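Local coordinates for glutathione S-transferase domain (Xanthobacter autotrophicus, PDB 4HZ2), which binds glutathione and, as its family suggests, probably works as a glutathione-dependent transferase, at residues E87-L92 with D180-A185. Numbering follows the deposited sequence.
With GSH (glutathione), chain F.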
# COMPACT_ATOMS: atom_id res chain seq x y z
N GLU B 87 -4.95 3.99 8.47
CA GLU B 87 -4.49 3.01 7.45
C GLU B 87 -4.84 1.58 7.86
O GLU B 87 -4.20 0.98 8.74
CB GLU B 87 -3.00 3.14 7.11
CG GLU B 87 -2.67 4.43 6.37
CD GLU B 87 -3.37 4.47 5.02
OE1 GLU B 87 -3.45 3.39 4.36
OE2 GLU B 87 -3.82 5.56 4.61
N SER B 88 -5.84 1.02 7.21
CA SER B 88 -6.36 -0.28 7.63
C SER B 88 -5.28 -1.35 7.76
O SER B 88 -5.35 -2.17 8.66
CB SER B 88 -7.51 -0.75 6.73
OG SER B 88 -7.05 -0.97 5.41
N ASN B 89 -4.31 -1.39 6.83
CA ASN B 89 -3.32 -2.45 6.92
C ASN B 89 -2.29 -2.19 8.04
O ASN B 89 -1.71 -3.14 8.62
CB ASN B 89 -2.63 -2.67 5.57
CG ASN B 89 -3.55 -3.37 4.54
OD1 ASN B 89 -4.69 -3.72 4.82
ND2 ASN B 89 -3.02 -3.58 3.35
N ALA B 90 -2.07 -0.91 8.36
CA ALA B 90 -1.25 -0.54 9.55
C ALA B 90 -2.00 -0.90 10.82
O ALA B 90 -1.39 -1.34 11.79
CB ALA B 90 -0.91 0.96 9.54
N ILE B 91 -3.32 -0.74 10.81
CA ILE B 91 -4.14 -1.15 11.98
C ILE B 91 -4.07 -2.69 12.17
O ILE B 91 -3.95 -3.21 13.28
CB ILE B 91 -5.59 -0.67 11.83
CG1 ILE B 91 -5.62 0.86 11.96
CG2 ILE B 91 -6.53 -1.31 12.87
CD1 ILE B 91 -6.86 1.52 11.39
N LEU B 92 -4.10 -3.43 11.06
CA LEU B 92 -3.93 -4.88 11.17
C LEU B 92 -2.58 -5.22 11.78
O LEU B 92 -2.50 -6.06 12.67
CB LEU B 92 -3.99 -5.55 9.79
CG LEU B 92 -5.36 -5.71 9.07
CD1 LEU B 92 -5.23 -6.21 7.61
CD2 LEU B 92 -6.34 -6.57 9.92
N ASP B 180 -4.16 -12.97 4.96
CA ASP B 180 -5.46 -13.50 4.54
C ASP B 180 -6.58 -12.52 4.87
O ASP B 180 -7.49 -12.30 4.07
CB ASP B 180 -5.75 -14.88 5.14
CG ASP B 180 -4.64 -15.86 4.88
OD1 ASP B 180 -4.54 -16.44 3.75
OD2 ASP B 180 -3.78 -16.02 5.76
N LEU B 181 -6.56 -11.94 6.08
CA LEU B 181 -7.59 -10.97 6.45
C LEU B 181 -7.63 -9.78 5.48
O LEU B 181 -8.71 -9.39 5.02
CB LEU B 181 -7.40 -10.46 7.89
CG LEU B 181 -7.46 -11.48 9.04
CD1 LEU B 181 -7.35 -10.81 10.42
CD2 LEU B 181 -8.75 -12.30 8.94
N ALA B 182 -6.45 -9.22 5.16
CA ALA B 182 -6.39 -8.04 4.32
C ALA B 182 -7.01 -8.29 2.94
O ALA B 182 -7.71 -7.42 2.42
CB ALA B 182 -4.97 -7.50 4.16
N LEU B 183 -6.75 -9.46 2.35
CA LEU B 183 -7.28 -9.76 1.01
C LEU B 183 -8.70 -10.33 1.07
O LEU B 183 -9.45 -10.25 0.08
CB LEU B 183 -6.31 -10.65 0.22
CG LEU B 183 -5.13 -9.82 -0.32
CD1 LEU B 183 -3.84 -10.61 -0.45
CD2 LEU B 183 -5.47 -9.09 -1.62
N PHE B 184 -9.09 -10.88 2.22
CA PHE B 184 -10.44 -11.39 2.39
C PHE B 184 -11.45 -10.24 2.43
O PHE B 184 -12.58 -10.37 1.93
CB PHE B 184 -10.53 -12.25 3.64
CG PHE B 184 -11.88 -12.85 3.90
CD1 PHE B 184 -12.19 -14.12 3.42
CD2 PHE B 184 -12.85 -12.16 4.66
CE1 PHE B 184 -13.41 -14.70 3.70
CE2 PHE B 184 -14.07 -12.74 4.94
CZ PHE B 184 -14.36 -14.01 4.45
N ALA B 185 -11.03 -9.12 3.02
CA ALA B 185 -11.92 -7.98 3.29
C ALA B 185 -12.83 -7.67 2.09
O ALA B 185 -14.04 -7.60 2.24
CB ALA B 185 -11.09 -6.75 3.68
N1 GSH F . -5.17 3.22 2.37
CA1 GSH F . -6.45 3.43 3.14
C1 GSH F . -6.72 2.28 4.08
O11 GSH F . -7.16 2.53 5.23
O12 GSH F . -6.50 1.09 3.67
CB1 GSH F . -7.64 3.59 2.20
CG1 GSH F . -8.89 3.81 3.04
CD1 GSH F . -10.03 4.38 2.24
OE1 GSH F . -9.96 4.45 1.01
N2 GSH F . -11.10 4.77 2.95
CA2 GSH F . -12.31 5.28 2.30
C2 GSH F . -12.54 6.73 2.67
O2 GSH F . -12.35 7.12 3.84
CB2 GSH F . -13.50 4.32 2.57
SG2 GSH F . -13.19 2.53 2.20
N3 GSH F . -12.94 7.56 1.70
CA3 GSH F . -12.42 8.92 1.57
C3 GSH F . -13.42 10.02 1.82
O31 GSH F . -13.01 11.20 1.87
O32 GSH F . -14.63 9.71 1.96
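The closest CA atoms of the two segments, those of Asn89 and Ala182, are 6.9 Å apart, where helical segments 88-92 and 180-185 run roughly antiparallel at 147°, their axes 10.8 Å apart. The Ala182 methyl faces the other helix and is met twice: Leu92 CD1 rests on Ala182 CB at 3.7 Å, and Asn89 OD1 lies 3.8 Å from that same CB. The Leu92 side chain extends toward 180-185, its CD1 over Ala182 and its CD2 near the more distant CD1 of Leu181. No hydrogen bond joins the helices; the Asn89 amide is held by Glu119 through ND2 and by Lys36 through OD1. At the N-terminus of 88-92, the alpha-carboxylate and alpha-amine of the glutathione gamma-glutamyl group are both gripped. Ser88 N points almost straight (169°) at GSH O11, and Ser88 OG bonds O12 at 2.8 Å, while Glu87, the N-cap residue, folds back at chi2 (-64°) to set OE1 2.6 Å from the ligand amine N1. An alanine in place of Glu87 would probably leave the ligand amine without its carboxylate partner and weaken the hold on that end of glutathione. The contact joins the thioredoxin-like N-terminal domain to the helical C-terminal domain, with helix 32-43 touching Leu92 and Leu181, helix 107-137 touching Asn89 and Ala182, and Phe117 of the second subunit packing on Glu87 and Asn89.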